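Ribose 5-phosphate isomerase B (Anaplasma phagocytophilum, PDB 4EM8) probably catalyses the interconversion of ribose 5-phosphate and ribulose 5-phosphate. Local coordinates at residues Arg9-Ser14 against Phe37-Asp42; Leu110-Arg115 against Gln123-Thr128. All coordinates share one frame; numbering follows the deposited sequence.

Contact 1. Residues Arg9-Ser14 against Phe37-Asp42; sequences RVFLSS and FDCGCD
Arg9 opens the strand 9-14 with a side chain bent at chi3 (54°), so that NH1 arrives obliquely beside the Phe37 ring, 3.9 Å from CE2, while a salt bridge to Glu35 and a hydrogen bond from NE to Ser65 hold the guanidinium. At Val10 the carbonyl O takes the N-H of Phe37 nearly along its C=O axis and also lies at the edge of the Phe37 ring. Phe11 and Phe37, paired in parallel register, each set CG anti to their own carbonyl carbon; their rings therefore run side by side in an offset stack, centroids 4.6 Å apart and planes 14° from parallel. The Phe11 ring is shifted toward the root of Phe37, CD2 lying 3.4 Å from Phe37 CB; separately, SG of Cys39 meets the Phe11 ring at its edge, 4.0 Å from CD2. Leu12 bonds through its backbone at both ends, N to Phe37 O in an almost straight bond (169°) and O to Cys39 N at 2.8 Å. Beyond it the partner leaves regular strand geometry. Asp38 OD1 accepts from Gly40 N in an Asx turn, and Gly40 O is presented to Ser13 CA in a CA-H...O contact at 3.1 Å and, on a lone pair, to Ser14 N. After a cis peptide, Cys41 N hydrogen-bonds to Ser14 O from above the carbonyl plane, not on a lone pair. This ladder is the parallel pairing closing the beta-alpha-beta unit of strand 9-14, helix 19-31 and strand 35-38, at one side of the Rossmann-like sheet of RpiB.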
loop_
_atom_site.group_PDB
_atom_site.type_symbol
_atom_site.label_atom_id
_atom_site.label_comp_id
_atom_site.label_asym_id
_atom_site.label_seq_id
_atom_site.Cartn_x
_atom_site.Cartn_y
_atom_site.Cartn_z
ATOM N N ARG A 9 -3.982 12.869 18.144
ATOM C CA ARG A 9 -4.610 13.661 17.111
ATOM C C ARG A 9 -4.706 12.793 15.852
ATOM O O ARG A 9 -3.713 12.193 15.446
ATOM C CB ARG A 9 -3.775 14.913 16.802
ATOM C CG ARG A 9 -3.705 15.928 17.935
ATOM C CD ARG A 9 -2.500 16.864 17.825
ATOM N NE ARG A 9 -2.441 17.529 16.523
ATOM C CZ ARG A 9 -3.234 18.532 16.144
ATOM N NH1 ARG A 9 -4.163 19.020 16.969
ATOM N NH2 ARG A 9 -3.088 19.066 14.933
ATOM N N VAL A 10 -5.890 12.749 15.250
ATOM C CA VAL A 10 -6.092 12.001 14.027
ATOM C C VAL A 10 -6.960 12.791 13.053
ATOM O O VAL A 10 -7.969 13.396 13.437
ATOM C CB VAL A 10 -6.739 10.623 14.337
ATOM C CG1 VAL A 10 -6.917 9.787 13.068
ATOM C CG2 VAL A 10 -5.869 9.864 15.327
ATOM N N PHE A 11 -6.547 12.778 11.794
ATOM C CA PHE A 11 -7.328 13.326 10.705
ATOM C C PHE A 11 -7.869 12.179 9.835
ATOM O O PHE A 11 -7.121 11.270 9.379
ATOM C CB PHE A 11 -6.472 14.313 9.877
ATOM C CG PHE A 11 -6.014 15.527 10.650
ATOM C CD1 PHE A 11 -4.964 15.440 11.565
ATOM C CD2 PHE A 11 -6.618 16.786 10.441
ATOM C CE1 PHE A 11 -4.559 16.565 12.290
ATOM C CE2 PHE A 11 -6.206 17.920 11.150
ATOM C CZ PHE A 11 -5.168 17.811 12.072
ATOM N N LEU A 12 -9.169 12.226 9.565
ATOM C CA LEU A 12 -9.821 11.136 8.846
ATOM C C LEU A 12 -10.518 11.633 7.607
ATOM O O LEU A 12 -11.143 12.695 7.632
ATOM C CB LEU A 12 -10.846 10.465 9.740
ATOM C CG LEU A 12 -10.325 9.783 11.023
ATOM C CD1 LEU A 12 -10.566 10.667 12.257
ATOM C CD2 LEU A 12 -10.985 8.416 11.224
ATOM N N SER A 13 -10.426 10.868 6.525
ATOM C CA SER A 13 -11.226 11.156 5.355
ATOM C C SER A 13 -11.629 9.914 4.598
ATOM O O SER A 13 -11.029 8.845 4.742
ATOM C CB SER A 13 -10.529 12.159 4.410
ATOM O OG SER A 13 -9.587 11.527 3.594
ATOM N N SER A 14 -12.660 10.090 3.774
ATOM C CA SER A 14 -13.118 9.066 2.892
ATOM C C SER A 14 -13.792 9.592 1.636
ATOM O O SER A 14 -14.097 10.803 1.475
ATOM C CB SER A 14 -14.122 8.155 3.631
ATOM O OG SER A 14 -15.385 8.802 3.737
ATOM N N PHE A 37 -10.372 14.940 13.669
ATOM C CA PHE A 37 -10.641 15.965 12.661
ATOM C C PHE A 37 -11.210 15.308 11.393
ATOM O O PHE A 37 -10.508 14.548 10.709
ATOM C CB PHE A 37 -9.365 16.750 12.373
ATOM C CG PHE A 37 -8.854 17.523 13.562
ATOM C CD1 PHE A 37 -9.268 18.836 13.791
ATOM C CD2 PHE A 37 -7.957 16.939 14.462
ATOM C CE1 PHE A 37 -8.800 19.549 14.890
ATOM C CE2 PHE A 37 -7.489 17.644 15.566
ATOM C CZ PHE A 37 -7.914 18.950 15.781
ATOM N N ASP A 38 -12.483 15.578 11.121
ATOM C CA ASP A 38 -13.212 15.028 9.953
ATOM C C ASP A 38 -12.884 15.877 8.742
ATOM O O ASP A 38 -13.187 17.065 8.743
ATOM C CB ASP A 38 -14.729 15.071 10.222
ATOM C CG ASP A 38 -15.569 14.450 9.095
ATOM O OD1 ASP A 38 -15.152 14.455 7.929
ATOM O OD2 ASP A 38 -16.692 13.995 9.375
ATOM N N CYS A 39 -12.260 15.283 7.722
ATOM C CA CYS A 39 -11.892 16.011 6.494
ATOM C C CYS A 39 -12.714 15.611 5.256
ATOM O O CYS A 39 -12.248 15.711 4.117
ATOM C CB CYS A 39 -10.410 15.813 6.214
ATOM S SG CYS A 39 -9.372 16.367 7.584
ATOM N N GLY A 40 -13.932 15.144 5.486
ATOM C CA GLY A 40 -14.853 14.812 4.396
ATOM C C GLY A 40 -14.587 13.403 3.855
ATOM O O GLY A 40 -13.677 12.743 4.318
ATOM N N CYS A 41 -15.352 12.947 2.864
ATOM C CA CYS A 41 -16.361 13.778 2.161
ATOM C C CYS A 41 -17.631 13.967 2.966
ATOM O O CYS A 41 -17.898 13.254 3.934
ATOM C CB CYS A 41 -16.729 13.147 0.829
ATOM S SG CYS A 41 -17.508 11.523 1.016
ATOM N N ASP A 42 -18.428 14.925 2.539
ATOM C CA ASP A 42 -19.708 15.209 3.166
ATOM C C ASP A 42 -20.553 13.941 3.029
ATOM O O ASP A 42 -20.637 13.381 1.933
ATOM C CB ASP A 42 -20.342 16.381 2.417
ATOM C CG ASP A 42 -21.653 16.861 3.023
ATOM O OD1 ASP A 42 -22.475 16.068 3.520
ATOM O OD2 ASP A 42 -21.879 18.080 2.940
#

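Contact 2. Residues Leu110-Arg115 against Gln123-Thr128; sequences LCFGSR and QSVLYT
Two side chains of the strand, Leu110 and Phe112, project toward the helix 119-131 and meet Val125 and Leu126, with no hydrogen bond between the segments. Leu110 has CG anti to its backbone N (chi1 174°), which carries its two methyls to different partners. CD2 comes up to the helix backbone, 3.6 Å from the CA of Leu126, and also touches Leu126 CD1 at 3.8 Å, the two side chains meeting at a slant. CD1 goes instead to CG1 of Val125, 4.1 Å away, and at the same time lies over one face of the Phe112 ring, off toward its rim. Phe112 and Val125 point oppositely and pass alongside each other: the ring presents its far end, with CE1 3.9 Å from Val125 CG1, while the CB of Val125 lies at the ring's edge, in its plane. The backbone N of Leu126 is likewise near that plane, 4.1 Å from CZ. Strand and helix run almost antiparallel, at 171°, with segment axes 10.1 Å apart, the usual layering of a helix on the face of a parallel sheet in an alpha/beta fold; here the helix follows directly on the strand through a short connection. All four residues are buried. Val125 reaches on to Ala98 and Phe112 to Leu25, so the same cluster also touches helices 95-105 and 19-31. Past the end of the strand, Arg115 is predicted to bind ribulose 5-phosphate, and the Phe112 side chain lies about 6 Å from Gly74, predicted to bind the same substrate.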
loop_
_atom_site.group_PDB
_atom_site.type_symbol
_atom_site.label_atom_id
_atom_site.label_comp_id
_atom_site.label_asym_id
_atom_site.label_seq_id
_atom_site.Cartn_x
_atom_site.Cartn_y
_atom_site.Cartn_z
ATOM N N LEU A 110 -3.125 5.157 8.206
ATOM C CA LEU A 110 -3.794 3.867 8.114
ATOM C C LEU A 110 -4.897 3.928 7.048
ATOM O O LEU A 110 -5.775 4.796 7.108
ATOM C CB LEU A 110 -4.352 3.469 9.482
ATOM C CG LEU A 110 -5.232 2.195 9.668
ATOM C CD1 LEU A 110 -4.575 0.947 9.086
ATOM C CD2 LEU A 110 -5.595 1.980 11.144
ATOM N N CYS A 111 -4.842 3.034 6.059
ATOM C CA CYS A 111 -5.897 2.939 5.051
ATOM C C CYS A 111 -6.792 1.710 5.250
ATOM O O CYS A 111 -6.283 0.653 5.530
ATOM C CB CYS A 111 -5.259 2.878 3.663
ATOM S SG CYS A 111 -4.224 4.328 3.317
ATOM N N PHE A 112 -8.101 1.855 5.075
ATOM C CA PHE A 112 -9.053 0.746 5.129
ATOM C C PHE A 112 -9.860 0.649 3.838
ATOM O O PHE A 112 -10.074 1.648 3.172
ATOM C CB PHE A 112 -10.094 0.967 6.231
ATOM C CG PHE A 112 -9.560 0.830 7.598
ATOM C CD1 PHE A 112 -9.243 -0.413 8.083
ATOM C CD2 PHE A 112 -9.456 1.939 8.440
ATOM C CE1 PHE A 112 -8.751 -0.560 9.355
ATOM C CE2 PHE A 112 -8.985 1.798 9.721
ATOM C CZ PHE A 112 -8.649 0.538 10.183
ATOM N N GLY A 113 -10.346 -0.560 3.569
ATOM C CA GLY A 113 -11.258 -0.890 2.470
ATOM C C GLY A 113 -12.585 -1.187 3.111
ATOM O O GLY A 113 -12.826 -2.319 3.587
ATOM N N SER A 114 -13.472 -0.186 3.093
ATOM C CA SER A 114 -14.721 -0.239 3.849
ATOM C C SER A 114 -15.634 -1.358 3.369
ATOM O O SER A 114 -16.411 -1.882 4.150
ATOM C CB SER A 114 -15.469 1.097 3.760
ATOM O OG SER A 114 -15.819 1.392 2.390
ATOM N N ARG A 115 -15.538 -1.733 2.092
ATOM C CA ARG A 115 -16.370 -2.807 1.559
ATOM C C ARG A 115 -15.880 -4.215 1.871
ATOM O O ARG A 115 -16.559 -5.158 1.557
ATOM C CB ARG A 115 -16.555 -2.622 0.039
ATOM C CG ARG A 115 -17.434 -1.433 -0.253
ATOM C CD ARG A 115 -17.585 -1.159 -1.725
ATOM N NE ARG A 115 -18.495 -0.028 -1.953
ATOM C CZ ARG A 115 -18.474 0.769 -3.026
ATOM N NH1 ARG A 115 -17.598 0.569 -3.993
ATOM N NH2 ARG A 115 -19.349 1.764 -3.136
ATOM N N GLN A 123 -11.932 -1.424 13.995
ATOM C CA GLN A 123 -11.654 -0.755 15.259
ATOM C C GLN A 123 -10.432 -1.391 15.979
ATOM O O GLN A 123 -9.598 -0.670 16.528
ATOM C CB GLN A 123 -12.926 -0.807 16.129
ATOM C CG GLN A 123 -12.781 -0.373 17.568
ATOM C CD GLN A 123 -13.973 -0.841 18.404
ATOM O OE1 GLN A 123 -15.121 -0.523 18.092
ATOM N NE2 GLN A 123 -13.702 -1.619 19.446
ATOM N N SER A 124 -10.337 -2.734 15.979
ATOM C CA SER A 124 -9.142 -3.421 16.523
ATOM C C SER A 124 -7.880 -3.026 15.767
ATOM O O SER A 124 -6.843 -2.763 16.395
ATOM C CB SER A 124 -9.288 -4.939 16.531
ATOM O OG SER A 124 -10.506 -5.289 17.151
ATOM N N VAL A 125 -7.986 -2.927 14.432
ATOM C CA VAL A 125 -6.827 -2.583 13.602
ATOM C C VAL A 125 -6.303 -1.185 13.896
ATOM O O VAL A 125 -5.093 -0.987 14.094
ATOM C CB VAL A 125 -7.098 -2.733 12.098
ATOM C CG1 VAL A 125 -5.881 -2.276 11.281
ATOM C CG2 VAL A 125 -7.406 -4.174 11.790
ATOM N N LEU A 126 -7.240 -0.238 13.952
ATOM C CA LEU A 126 -6.981 1.111 14.360
ATOM C C LEU A 126 -6.409 1.183 15.779
ATOM O O LEU A 126 -5.483 1.923 15.988
ATOM C CB LEU A 126 -8.261 1.941 14.277
ATOM C CG LEU A 126 -8.128 3.417 14.707
ATOM C CD1 LEU A 126 -7.090 4.175 13.884
ATOM C CD2 LEU A 126 -9.508 4.070 14.597
ATOM N N TYR A 127 -6.910 0.379 16.723
ATOM C CA TYR A 127 -6.391 0.440 18.091
ATOM C C TYR A 127 -4.906 0.027 18.105
ATOM O O TYR A 127 -4.054 0.720 18.672
ATOM C CB TYR A 127 -7.201 -0.443 19.057
ATOM C CG TYR A 127 -6.644 -0.361 20.467
ATOM C CD1 TYR A 127 -6.825 0.792 21.213
ATOM C CD2 TYR A 127 -5.898 -1.407 21.028
ATOM C CE1 TYR A 127 -6.313 0.912 22.497
ATOM C CE2 TYR A 127 -5.369 -1.297 22.320
ATOM C CZ TYR A 127 -5.579 -0.132 23.043
ATOM O OH TYR A 127 -5.110 0.039 24.314
ATOM N N THR A 128 -4.622 -1.093 17.438
ATOM C CA THR A 128 -3.257 -1.626 17.281
ATOM C C THR A 128 -2.345 -0.579 16.638
ATOM O O THR A 128 -1.284 -0.251 17.194
ATOM C CB THR A 128 -3.285 -2.914 16.459
ATOM O OG1 THR A 128 -4.067 -3.889 17.161
ATOM C CG2 THR A 128 -1.878 -3.504 16.222
#

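Contact 1 is complete in the sequence before contact 2 begins, and both build on one parallel sheet: strands 35-38 and 9-14 lie at one side, then 66-71, then 109-113. Their centres are 14 Å apart and their nearest atoms about 6 Å, without touching. Strand 66-71 stands between them, with Val68 touched by Val10 and Leu12 from contact 1 and by Phe112 and Leu126 from contact 2. Helix 19-31 also bridges the two, meeting Leu12 at Ser26 and Phe112 at Leu25. Contact 1 thus joins strand to strand and contact 2 joins strand to helix, both near Cys71, the predicted proton acceptor, at the end of strand 66-71.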